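Side-chain contacts in GCN5-related N-acetyltransferase (Kribbella flavida, PDB 4MY0), which probably transfers the acetyl group of acetyl-CoA to an amine substrate, possibly an aminoglycoside, as a member of the GCN5-related N-acetyltransferase family: residues D70-W75 with R79-G84; V48-F53 with R112-P117; V225-A230 with Y387-F392; V41-E46 with E192-E197; I308-P311 with A315-G318. One frame throughout, in Å; residues are numbered along the deposited sequence.

Contact 1: D70-W75 with R79-G84; sequences DFQQWW and RVPMAG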
# COMPACT_ATOMS: atom_id res chain seq x y z
N ASP C 70 30.71 1.80 26.64
CA ASP C 70 31.25 2.76 27.60
C ASP C 70 30.88 4.18 27.18
O ASP C 70 31.71 4.92 26.63
CB ASP C 70 32.78 2.61 27.71
CG ASP C 70 33.47 2.64 26.36
OD1 ASP C 70 32.84 2.21 25.36
OD2 ASP C 70 34.64 3.08 26.30
N PHE C 71 29.63 4.56 27.41
CA PHE C 71 29.16 5.89 27.00
C PHE C 71 29.36 6.90 28.11
O PHE C 71 29.72 6.54 29.23
CB PHE C 71 27.65 5.86 26.74
CG PHE C 71 27.25 5.16 25.47
CD1 PHE C 71 27.95 5.35 24.29
CD2 PHE C 71 26.13 4.34 25.46
CE1 PHE C 71 27.55 4.72 23.11
CE2 PHE C 71 25.71 3.70 24.29
CZ PHE C 71 26.43 3.89 23.12
N GLN C 72 29.11 8.17 27.79
CA GLN C 72 28.71 9.14 28.79
C GLN C 72 27.34 9.61 28.34
O GLN C 72 26.97 9.43 27.17
CB GLN C 72 29.69 10.31 28.89
CG GLN C 72 31.14 9.88 29.11
CD GLN C 72 31.97 10.96 29.77
OE1 GLN C 72 31.75 11.30 30.93
NE2 GLN C 72 32.94 11.49 29.04
N GLN C 73 26.56 10.19 29.25
CA GLN C 73 25.23 10.68 28.88
C GLN C 73 25.01 12.05 29.50
O GLN C 73 25.33 12.28 30.67
CB GLN C 73 24.12 9.70 29.28
CG GLN C 73 22.79 9.98 28.58
CD GLN C 73 21.68 9.05 29.03
OE1 GLN C 73 21.70 8.56 30.16
NE2 GLN C 73 20.72 8.80 28.15
N TRP C 74 24.50 12.97 28.70
CA TRP C 74 24.26 14.32 29.19
C TRP C 74 23.07 14.31 30.14
O TRP C 74 22.04 13.70 29.83
CB TRP C 74 23.98 15.26 28.02
CG TRP C 74 25.21 15.63 27.22
CD1 TRP C 74 25.66 15.04 26.07
CD2 TRP C 74 26.13 16.69 27.52
NE1 TRP C 74 26.81 15.67 25.64
CE2 TRP C 74 27.11 16.69 26.51
CE3 TRP C 74 26.21 17.64 28.55
CZ2 TRP C 74 28.17 17.60 26.50
CZ3 TRP C 74 27.25 18.55 28.53
CH2 TRP C 74 28.23 18.52 27.51
N TRP C 75 23.22 14.95 31.29
CA TRP C 75 22.08 15.18 32.17
C TRP C 75 22.16 16.57 32.78
O TRP C 75 23.11 16.89 33.52
CB TRP C 75 21.98 14.10 33.25
CG TRP C 75 21.45 12.79 32.70
CD1 TRP C 75 22.18 11.67 32.42
CD2 TRP C 75 20.09 12.50 32.34
NE1 TRP C 75 21.35 10.68 31.93
CE2 TRP C 75 20.07 11.17 31.86
CE3 TRP C 75 18.90 13.22 32.38
CZ2 TRP C 75 18.89 10.56 31.42
CZ3 TRP C 75 17.73 12.61 31.93
CH2 TRP C 75 17.73 11.29 31.46
N ARG C 79 28.10 15.77 31.81
CA ARG C 79 28.33 14.41 31.30
C ARG C 79 28.37 13.39 32.43
O ARG C 79 29.13 13.56 33.38
CB ARG C 79 29.64 14.33 30.52
CG ARG C 79 29.72 15.23 29.28
CD ARG C 79 31.14 15.18 28.73
NE ARG C 79 31.37 16.14 27.67
CZ ARG C 79 31.64 17.43 27.87
NH1 ARG C 79 31.70 17.91 29.10
NH2 ARG C 79 31.83 18.24 26.83
N VAL C 80 27.58 12.33 32.32
CA VAL C 80 27.54 11.30 33.34
C VAL C 80 27.95 9.97 32.71
O VAL C 80 27.36 9.58 31.69
CB VAL C 80 26.12 11.16 33.93
CG1 VAL C 80 26.12 10.21 35.14
CG2 VAL C 80 25.55 12.54 34.30
N PRO C 81 28.95 9.28 33.29
CA PRO C 81 29.36 7.98 32.73
C PRO C 81 28.16 7.03 32.70
O PRO C 81 27.36 7.04 33.64
CB PRO C 81 30.43 7.48 33.71
CG PRO C 81 30.98 8.78 34.37
CD PRO C 81 29.74 9.66 34.48
N MSE C 82 28.02 6.26 31.63
CA MSE C 82 26.79 5.51 31.45
C MSE C 82 27.04 4.16 30.78
O MSE C 82 27.82 4.07 29.83
CB MSE C 82 25.80 6.33 30.62
CG MSE C 82 24.42 5.70 30.52
SE MSE C 82 24.23 4.67 28.87
CE MSE C 82 23.66 6.17 27.78
N ALA C 83 26.39 3.12 31.28
CA ALA C 83 26.55 1.79 30.69
C ALA C 83 25.43 1.53 29.69
O ALA C 83 24.30 1.25 30.08
CB ALA C 83 26.54 0.73 31.78
N GLY C 84 25.74 1.59 28.40
CA GLY C 84 24.70 1.39 27.40
C GLY C 84 24.61 -0.08 27.01
O GLY C 84 25.53 -0.61 26.40
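Q73 and V80 form a hydrogen-bonded pair in the antiparallel β-hairpin formed by strands 61-75 and 78-90 of the GNAT fold. Q73 N lies 2.6 Å from V80 O, and V80 N returns a bond to Q73 O. F71 and M82 make the next such pair, with M82 N bonded to F71 O and a weaker bond from F71 N to M82 O. R79 shares the other face with Q72 and W74, and its chain can be followed outward. CB rests 3.7 Å from Q72 OE1. CG, placed beside the backbone N (chi1 -61°), makes a CH-pi contact with W74, 3.9 Å from the centroid of the six-membered ring and 8° off its normal. CD passes Q72 NE2, and NE approaches W74 CZ2. CZ ends 3.6 Å from W74 CH2, which sits over the centre of the guanidinium although the two planes are 47° apart. Across the sheet, Q73 OE1 accepts a bond from W75 NE1 at 2.8 Å, arriving above the amide carbonyl plane, while Q73 NE2 donates to G186 O. A leucine here would probably leave both W75 NE1 and G186 O without these mates. The methyl CE of M82, modelled as selenomethionine, presses on Q73 CD at 3.7 Å, and its SE makes a Met-aromatic contact in the plane of the F71 ring, 5.3 Å from the centroid.

Contact 2: V48-F53 with R112-P117; sequences VHDGRF and RDKGMP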
# COMPACT_ATOMS: atom_id res chain seq x y z
N VAL C 48 35.33 -7.29 24.17
CA VAL C 48 35.93 -8.46 24.84
C VAL C 48 37.15 -8.04 25.65
O VAL C 48 37.31 -8.43 26.81
CB VAL C 48 36.32 -9.55 23.81
CG1 VAL C 48 37.42 -10.46 24.34
CG2 VAL C 48 35.09 -10.37 23.40
N HIS C 49 37.99 -7.22 25.05
CA HIS C 49 39.24 -6.85 25.68
C HIS C 49 39.08 -5.85 26.83
O HIS C 49 39.95 -5.77 27.69
CB HIS C 49 40.25 -6.35 24.64
CG HIS C 49 40.76 -7.44 23.75
ND1 HIS C 49 40.90 -8.74 24.18
CD2 HIS C 49 41.16 -7.42 22.46
CE1 HIS C 49 41.37 -9.48 23.19
NE2 HIS C 49 41.53 -8.71 22.14
N ASP C 50 37.96 -5.14 26.88
CA ASP C 50 37.76 -4.17 27.96
C ASP C 50 36.82 -4.71 29.05
O ASP C 50 36.42 -3.97 29.94
CB ASP C 50 37.25 -2.83 27.41
CG ASP C 50 37.47 -1.66 28.38
OD1 ASP C 50 38.43 -1.72 29.19
OD2 ASP C 50 36.68 -0.68 28.33
N GLY C 51 36.50 -6.00 28.98
CA GLY C 51 35.67 -6.63 30.00
C GLY C 51 34.22 -6.17 29.92
O GLY C 51 33.51 -6.11 30.93
N ARG C 52 33.78 -5.83 28.71
CA ARG C 52 32.43 -5.33 28.52
C ARG C 52 31.58 -6.22 27.60
O ARG C 52 30.65 -5.75 26.92
CB ARG C 52 32.47 -3.87 28.03
CG ARG C 52 32.97 -2.87 29.09
CD ARG C 52 33.56 -1.60 28.47
NE ARG C 52 32.90 -1.29 27.21
CZ ARG C 52 33.52 -0.91 26.10
NH1 ARG C 52 34.84 -0.76 26.08
NH2 ARG C 52 32.82 -0.67 25.01
N PHE C 53 31.90 -7.51 27.59
CA PHE C 53 31.11 -8.49 26.83
C PHE C 53 30.80 -9.69 27.73
O PHE C 53 31.67 -10.53 28.00
CB PHE C 53 31.88 -8.95 25.58
CG PHE C 53 31.00 -9.31 24.41
CD1 PHE C 53 31.40 -8.99 23.12
CD2 PHE C 53 29.78 -9.95 24.60
CE1 PHE C 53 30.59 -9.30 22.02
CE2 PHE C 53 28.96 -10.27 23.51
CZ PHE C 53 29.36 -9.94 22.22
N ARG C 112 28.49 -1.62 37.45
CA ARG C 112 28.80 -0.99 38.74
C ARG C 112 30.29 -1.09 39.05
O ARG C 112 30.89 -0.11 39.51
CB ARG C 112 28.05 -1.66 39.89
CG ARG C 112 26.54 -1.51 39.86
CD ARG C 112 25.90 -2.28 41.02
NE ARG C 112 26.13 -1.64 42.31
CZ ARG C 112 27.04 -2.04 43.20
NH1 ARG C 112 27.17 -1.40 44.36
NH2 ARG C 112 27.82 -3.09 42.93
N ASP C 113 30.87 -2.27 38.82
CA ASP C 113 32.29 -2.49 39.10
C ASP C 113 33.17 -1.53 38.31
O ASP C 113 34.23 -1.13 38.78
CB ASP C 113 32.69 -3.93 38.78
CG ASP C 113 32.16 -4.92 39.80
OD1 ASP C 113 31.74 -4.47 40.89
OD2 ASP C 113 32.18 -6.14 39.51
N LYS C 114 32.72 -1.16 37.11
CA LYS C 114 33.45 -0.24 36.24
C LYS C 114 33.16 1.24 36.50
O LYS C 114 33.60 2.10 35.74
CB LYS C 114 33.17 -0.58 34.77
CG LYS C 114 34.16 -1.57 34.20
CD LYS C 114 33.72 -2.11 32.85
CE LYS C 114 34.74 -3.11 32.35
NZ LYS C 114 36.12 -2.53 32.31
N GLY C 115 32.42 1.54 37.56
CA GLY C 115 32.21 2.92 37.96
C GLY C 115 31.12 3.70 37.23
O GLY C 115 31.07 4.92 37.33
N MSE C 116 30.25 3.01 36.50
CA MSE C 116 29.17 3.72 35.82
C MSE C 116 27.95 3.82 36.74
O MSE C 116 27.38 2.81 37.15
CB MSE C 116 28.85 3.08 34.46
CG MSE C 116 30.04 3.15 33.48
SE MSE C 116 30.07 1.67 32.21
CE MSE C 116 31.83 1.97 31.40
N PRO C 117 27.54 5.05 37.07
CA PRO C 117 26.44 5.24 38.02
C PRO C 117 25.05 5.10 37.38
O PRO C 117 24.05 5.05 38.11
CB PRO C 117 26.66 6.67 38.52
CG PRO C 117 27.27 7.38 37.32
CD PRO C 117 28.16 6.33 36.67
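K114 reaches across to D50, and its only hydrogen bond to 48-53 goes to the main chain: NZ lies 2.8 Å from D50 O. The C=O...N angle of 165° puts the ammonium almost straight ahead of the carbonyl, and a bend at the last torsion (chi4 -54°) turns NZ onto it. Charge adds less, because the salt bridge from K114 NZ to D50 OD1 is long, at 4.0 Å. The other carboxylate oxygen, D50 OD2, uses its anti lone pair to take R52 NH1 at 2.9 Å, in the guanidinium plane. R52 is gripped from outside as well, NE by I68 O and NH2 by D70 and E46. The apolar contact is K114 CE on R52 CG at 3.7 Å, the chains crossing at about a right angle; this methylene also lies 3.5 Å from the carbonyl G51 O. A methionine in place of K114 would probably leave D50 O without its ammonium donor and the D50 carboxylate with less balancing charge. Both sides are helix ends: helices 34-49 and 99-113 each finish in a Schellman motif, with G51 (N to V48 O, weak) and G115 (N to R112 O) at positive phi as the C-prime residues.

Contact 3: V225-A230 with Y387-F392; sequences VDELVA and YMLDYF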
# COMPACT_ATOMS: atom_id res chain seq x y z
N VAL C 225 19.10 13.31 8.30
CA VAL C 225 20.08 14.03 9.11
C VAL C 225 20.29 13.26 10.41
O VAL C 225 19.33 13.02 11.15
CB VAL C 225 19.58 15.46 9.39
CG1 VAL C 225 20.48 16.16 10.40
CG2 VAL C 225 19.51 16.25 8.08
N ASP C 226 21.52 12.81 10.66
CA ASP C 226 21.85 12.11 11.90
C ASP C 226 22.01 13.11 13.03
O ASP C 226 21.68 12.83 14.19
CB ASP C 226 23.16 11.32 11.77
CG ASP C 226 23.03 10.07 10.92
OD1 ASP C 226 21.89 9.59 10.69
OD2 ASP C 226 24.09 9.56 10.48
N GLU C 227 22.56 14.27 12.71
CA GLU C 227 22.80 15.29 13.72
C GLU C 227 23.10 16.63 13.08
O GLU C 227 23.86 16.70 12.11
CB GLU C 227 23.96 14.87 14.65
CG GLU C 227 24.22 15.88 15.77
CD GLU C 227 25.25 15.41 16.81
OE1 GLU C 227 26.08 14.53 16.47
OE2 GLU C 227 25.22 15.92 17.96
N LEU C 228 22.49 17.68 13.62
CA LEU C 228 22.81 19.05 13.23
C LEU C 228 22.97 19.86 14.50
O LEU C 228 22.09 19.86 15.36
CB LEU C 228 21.72 19.66 12.36
CG LEU C 228 22.14 20.95 11.64
CD1 LEU C 228 21.42 21.08 10.28
CD2 LEU C 228 21.88 22.17 12.51
N VAL C 229 24.10 20.54 14.61
CA VAL C 229 24.36 21.43 15.75
C VAL C 229 24.68 22.81 15.20
O VAL C 229 25.49 22.96 14.29
CB VAL C 229 25.54 20.90 16.59
CG1 VAL C 229 26.00 21.94 17.61
CG2 VAL C 229 25.13 19.60 17.28
N ALA C 230 24.02 23.83 15.74
CA ALA C 230 24.29 25.19 15.28
C ALA C 230 24.14 26.19 16.43
O ALA C 230 23.12 26.19 17.13
CB ALA C 230 23.37 25.55 14.14
N TYR C 387 16.34 13.45 25.43
CA TYR C 387 16.21 12.76 24.16
C TYR C 387 17.59 12.34 23.71
O TYR C 387 18.60 12.74 24.28
CB TYR C 387 15.58 13.67 23.10
CG TYR C 387 16.50 14.79 22.64
CD1 TYR C 387 17.20 14.69 21.43
CD2 TYR C 387 16.67 15.93 23.41
CE1 TYR C 387 18.05 15.71 21.00
CE2 TYR C 387 17.52 16.96 22.98
CZ TYR C 387 18.20 16.84 21.78
OH TYR C 387 19.04 17.84 21.36
N MSE C 388 17.60 11.55 22.64
CA MSE C 388 18.82 10.97 22.12
C MSE C 388 18.68 11.03 20.61
O MSE C 388 17.56 10.94 20.09
CB MSE C 388 18.89 9.50 22.56
CG MSE C 388 20.26 8.96 22.76
SE MSE C 388 20.07 7.12 23.36
CE MSE C 388 19.93 7.43 25.25
N LEU C 389 19.80 11.16 19.90
CA LEU C 389 19.77 11.12 18.44
C LEU C 389 20.01 9.70 17.93
O LEU C 389 19.57 9.35 16.82
CB LEU C 389 20.81 12.07 17.85
CG LEU C 389 20.66 13.48 18.38
CD1 LEU C 389 21.88 14.33 18.01
CD2 LEU C 389 19.34 14.12 17.89
N ASP C 390 20.70 8.90 18.73
CA ASP C 390 21.15 7.59 18.26
C ASP C 390 20.31 6.45 18.80
O ASP C 390 19.70 6.57 19.87
CB ASP C 390 22.61 7.36 18.66
CG ASP C 390 23.52 8.52 18.30
OD1 ASP C 390 23.84 8.68 17.11
OD2 ASP C 390 23.92 9.27 19.22
N TYR C 391 20.29 5.34 18.07
CA TYR C 391 19.78 4.08 18.57
C TYR C 391 20.99 3.17 18.78
O TYR C 391 21.97 3.29 18.05
CB TYR C 391 18.85 3.45 17.53
CG TYR C 391 18.40 2.06 17.89
CD1 TYR C 391 17.30 1.86 18.70
CD2 TYR C 391 19.10 0.94 17.44
CE1 TYR C 391 16.89 0.57 19.05
CE2 TYR C 391 18.71 -0.33 17.78
CZ TYR C 391 17.60 -0.51 18.59
OH TYR C 391 17.19 -1.79 18.94
N PHE C 392 20.92 2.28 19.77
CA PHE C 392 21.96 1.25 19.93
C PHE C 392 21.36 -0.02 20.52
O PHE C 392 20.27 0.04 21.11
CB PHE C 392 23.12 1.74 20.81
CG PHE C 392 22.70 2.11 22.23
CD1 PHE C 392 22.21 3.37 22.51
CD2 PHE C 392 22.80 1.18 23.26
CE1 PHE C 392 21.82 3.72 23.81
CE2 PHE C 392 22.42 1.52 24.57
CZ PHE C 392 21.93 2.79 24.84
OXT PHE C 392 21.94 -1.11 20.41
O HOH W 1 21.28 10.33 14.75
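E227 is fully extended, CG anti to the backbone N (chi1 -177°) and the chain straight beyond it, while L389 holds CG beside its own backbone N (chi1 -54°), and these settings let the two side chains meet at about a right angle. One methyl does the touching: L389 CD1 lies 3.6 Å from E227 CG and 3.7 Å from E227 OE2, so it rests along the aliphatic part of the glutamate as far as the carboxylate. L389 CB adds a contact of 3.8 Å to D226 O. That same carbonyl takes part in a water bridge. One water donates to D226 O at 2.6 Å and to L389 O at 2.9 Å. The strand turns a corner at D226, and D226 and E227 both face V215 in a classic beta bulge. Around the contact, V175 of helix 168-182 meets E227 and L187 meets L389. The contact therefore sets the C-terminal tail, which follows helix 371-380, against strand 222-230 of the second GNAT domain. It buries 108 Å² in all, and no direct hydrogen bond links the two segments. Between them, the contact consists of one leucine methyl along the glutamate chain, up to its carboxylate, and one shared water. That water donates to both carbonyls, two acceptors that cannot bond to each other directly, and L389 O has R140 NE as well.

Contact 4: V41-E46 with E192-E197; sequences VRDAVE and ESKIAE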
# COMPACT_ATOMS: atom_id res chain seq x y z
N VAL C 41 32.48 -8.54 14.24
CA VAL C 41 33.58 -9.20 14.93
C VAL C 41 34.64 -8.20 15.39
O VAL C 41 35.07 -8.23 16.55
CB VAL C 41 34.24 -10.25 14.02
CG1 VAL C 41 35.45 -10.87 14.71
CG2 VAL C 41 33.23 -11.31 13.65
N ARG C 42 35.05 -7.32 14.49
CA ARG C 42 36.03 -6.29 14.81
C ARG C 42 35.54 -5.41 15.96
O ARG C 42 36.29 -5.10 16.89
CB ARG C 42 36.36 -5.45 13.58
CG ARG C 42 37.39 -4.35 13.83
CD ARG C 42 37.66 -3.52 12.57
NE ARG C 42 36.49 -2.75 12.15
CZ ARG C 42 35.82 -2.94 11.02
NH1 ARG C 42 36.21 -3.90 10.17
NH2 ARG C 42 34.77 -2.19 10.72
N ASP C 43 34.27 -5.02 15.91
CA ASP C 43 33.68 -4.24 16.99
C ASP C 43 33.59 -5.04 18.29
O ASP C 43 33.84 -4.51 19.38
CB ASP C 43 32.29 -3.73 16.59
CG ASP C 43 32.33 -2.37 15.91
OD1 ASP C 43 32.29 -1.35 16.64
OD2 ASP C 43 32.42 -2.32 14.66
N ALA C 44 33.26 -6.33 18.18
CA ALA C 44 33.07 -7.18 19.36
C ALA C 44 34.38 -7.36 20.16
O ALA C 44 34.37 -7.40 21.39
CB ALA C 44 32.49 -8.53 18.95
N VAL C 45 35.50 -7.48 19.45
CA VAL C 45 36.81 -7.68 20.08
C VAL C 45 37.15 -6.58 21.09
O VAL C 45 37.62 -6.87 22.20
CB VAL C 45 37.93 -7.84 19.02
CG1 VAL C 45 39.31 -7.73 19.65
CG2 VAL C 45 37.78 -9.18 18.30
N GLU C 46 36.90 -5.32 20.71
CA GLU C 46 37.04 -4.17 21.59
C GLU C 46 36.31 -4.41 22.91
O GLU C 46 36.88 -4.25 23.99
CB GLU C 46 36.51 -2.91 20.88
CG GLU C 46 36.00 -1.77 21.80
CD GLU C 46 34.66 -1.16 21.34
OE1 GLU C 46 34.04 -0.40 22.13
OE2 GLU C 46 34.22 -1.45 20.19
N GLU C 192 35.96 9.83 21.01
CA GLU C 192 36.45 10.57 19.84
C GLU C 192 36.78 9.63 18.68
O GLU C 192 36.56 9.97 17.51
CB GLU C 192 37.69 11.40 20.20
CG GLU C 192 38.36 12.07 19.00
CD GLU C 192 39.45 13.06 19.40
OE1 GLU C 192 40.46 13.17 18.68
OE2 GLU C 192 39.28 13.73 20.45
N SER C 193 37.31 8.45 19.02
CA SER C 193 37.66 7.43 18.02
C SER C 193 36.44 6.98 17.22
O SER C 193 36.49 6.87 15.99
CB SER C 193 38.30 6.22 18.71
OG SER C 193 37.32 5.41 19.35
N LYS C 194 35.34 6.73 17.93
CA LYS C 194 34.11 6.24 17.31
C LYS C 194 33.49 7.31 16.41
O LYS C 194 32.90 7.01 15.37
CB LYS C 194 33.12 5.80 18.39
CG LYS C 194 32.23 4.63 17.96
CD LYS C 194 32.94 3.29 18.13
CE LYS C 194 32.13 2.16 17.49
NZ LYS C 194 32.66 0.81 17.89
N ILE C 195 33.63 8.57 16.82
CA ILE C 195 33.15 9.69 16.01
C ILE C 195 33.97 9.82 14.73
O ILE C 195 33.42 10.08 13.67
CB ILE C 195 33.18 10.99 16.83
CG1 ILE C 195 32.01 10.99 17.81
CG2 ILE C 195 33.15 12.22 15.90
CD1 ILE C 195 32.18 11.91 18.95
N ALA C 196 35.28 9.63 14.85
CA ALA C 196 36.15 9.61 13.68
C ALA C 196 35.74 8.52 12.66
O ALA C 196 35.77 8.76 11.45
CB ALA C 196 37.62 9.44 14.11
N GLU C 197 35.37 7.34 13.16
CA GLU C 197 34.91 6.25 12.30
C GLU C 197 33.68 6.69 11.52
O GLU C 197 33.54 6.44 10.33
CB GLU C 197 34.57 5.00 13.13
CG GLU C 197 35.76 4.42 13.92
CD GLU C 197 35.40 3.14 14.68
OE1 GLU C 197 34.32 2.56 14.41
OE2 GLU C 197 36.20 2.72 15.54
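A salt-bridge network at the protein surface, formed by D43 and E46 with K194, spans the space between helix 34-49 and helix 192-200. The backbones stand well apart, the nearest CA atoms, those of D43 and K194, being 10.5 Å from each other, so side-chain ends alone make the contact. K194 is bent at its second torsion (chi2 82°) and otherwise extended beyond it, which carries NZ to the acids. NZ donates to D43 OD1 nearly along the C-O axis; the modelled 2.5 Å is short for such a bond, and its exact length is doubtful. E46 OE2 is a looser partner, 3.6 Å from K194 NZ, within salt-bridge range. The other oxygen of this glutamate, OE1, is bound to R52, so the carboxylate is shared by two cations. E46 OE2 also lies 3.2 Å from D43 O, two acceptors side by side, and E197 OE1 comes within 4.9 Å of D43 OD1. K194 probably offsets the mutual repulsion of these acids, with R52 helping at E46. Two acids three residues apart on one face of a helix, clasping a lysine of another, make a typical interhelical salt bridge, in this case between helices of the first and second GNAT domains.

Contact 5: I308-P311 with A315-G318; sequences IDDP and AQSG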
# COMPACT_ATOMS: atom_id res chain seq x y z
N ILE C 308 14.48 4.88 49.23
CA ILE C 308 14.72 4.05 48.06
C ILE C 308 14.64 2.56 48.41
O ILE C 308 15.36 2.09 49.30
CB ILE C 308 16.10 4.34 47.43
CG1 ILE C 308 16.17 5.78 46.91
CG2 ILE C 308 16.42 3.35 46.32
CD1 ILE C 308 17.58 6.21 46.45
N ASP C 309 13.78 1.85 47.72
CA ASP C 309 13.64 0.40 47.87
C ASP C 309 14.21 -0.27 46.62
O ASP C 309 13.48 -0.49 45.64
CB ASP C 309 12.15 0.06 48.02
CG ASP C 309 11.88 -1.43 48.07
OD1 ASP C 309 10.76 -1.85 47.69
OD2 ASP C 309 12.78 -2.20 48.48
N ASP C 310 15.51 -0.59 46.62
CA ASP C 310 16.14 -1.23 45.45
C ASP C 310 16.93 -2.47 45.85
O ASP C 310 18.14 -2.40 46.09
CB ASP C 310 17.02 -0.24 44.66
CG ASP C 310 17.62 -0.86 43.39
OD1 ASP C 310 18.51 -0.20 42.79
OD2 ASP C 310 17.22 -1.98 42.99
N PRO C 311 16.24 -3.61 45.92
CA PRO C 311 16.92 -4.85 46.33
C PRO C 311 17.86 -5.35 45.23
O PRO C 311 18.70 -6.21 45.50
CB PRO C 311 15.76 -5.82 46.57
CG PRO C 311 14.66 -5.32 45.67
CD PRO C 311 14.81 -3.83 45.62
N ALA C 315 23.15 -1.30 47.98
CA ALA C 315 23.92 -0.12 48.38
C ALA C 315 23.15 1.20 48.16
O ALA C 315 23.41 2.19 48.86
CB ALA C 315 25.26 -0.10 47.65
N GLN C 316 22.22 1.20 47.21
CA GLN C 316 21.37 2.37 46.92
C GLN C 316 20.18 2.47 47.86
O GLN C 316 19.52 3.51 47.94
CB GLN C 316 20.79 2.29 45.49
CG GLN C 316 21.79 2.47 44.40
CD GLN C 316 21.16 2.88 43.09
OE1 GLN C 316 21.63 3.82 42.45
NE2 GLN C 316 20.10 2.18 42.68
N SER C 317 19.86 1.37 48.55
CA SER C 317 18.60 1.30 49.28
C SER C 317 18.66 1.99 50.63
O SER C 317 19.74 2.12 51.21
CB SER C 317 18.16 -0.14 49.45
OG SER C 317 17.86 -0.71 48.19
N GLY C 318 17.51 2.42 51.12
CA GLY C 318 17.44 3.11 52.41
C GLY C 318 17.00 4.55 52.25
O GLY C 318 16.57 4.98 51.16
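I308 and G318 form an antiparallel hydrogen-bonded pair in the β-hairpin of strands 302-309 and 318-325, consecutive neighbours in the mixed sheet of the sterol carrier protein-like domain, and the short connection between them is tied down by Q316, D310 and S317. I308 N bonds to G318 O at 2.8 Å with an N-H...O angle of 170°, and G318 N returns a bond to I308 O in the carbonyl plane. G318 has a positive phi at which a CB would collide with the carbonyl O of S317. I308 loses the most surface in the contact. Its CG2 lies 3.5 Å from Q316 O and its CD1 3.6 Å from the same atom, so CB, CG2 and CD1 all pack against the one carbonyl oxygen, which W320 NE1 also binds. L348 of helix 345-352 packs on both I308 and Q316. Q316 and D310 meet by their polar ends. A chi1 of -177° swings the D310 carboxylate away from its own N and toward Q316, where OD1 takes Q316 NE2 on its anti lone pair at 2.9 Å. The donor's partner lies in the amide plane, although the carboxylate and amide planes are 64° apart. The second oxygen, D310 OD2, forms a salt bridge with R283, and Q316 NE2 has a weak bond to L284 O, so both residues also fasten this turn to strand 274-284. S317 completes the closure through its hydroxyl: OG accepts a bond from D310 N at 2.8 Å.

How the contacts relate
R52 of contact 2 ties together contacts 1, 2 and 4: its NH2 lies 2.9 Å from D70 OD1 of contact 1 and 3.1 Å from E46 OE1 of contact 4. Contact 1 also meets contact 3 through rings, F71 CE2 standing 3.9 Å from F392 CE1, which brings the C-terminus onto the hairpin. Contact 5 is remote, its centre 36 Å from that of contact 4, yet R112 NH1 of contact 2 touches A315 CB at 4.0 Å. None of the five lines the cofactor pocket. The distance to the bound coenzyme A derivative is about 12 Å from the side-chain position of G84 in contact 1, and about 14 Å from the side chain of P311 in contact 5.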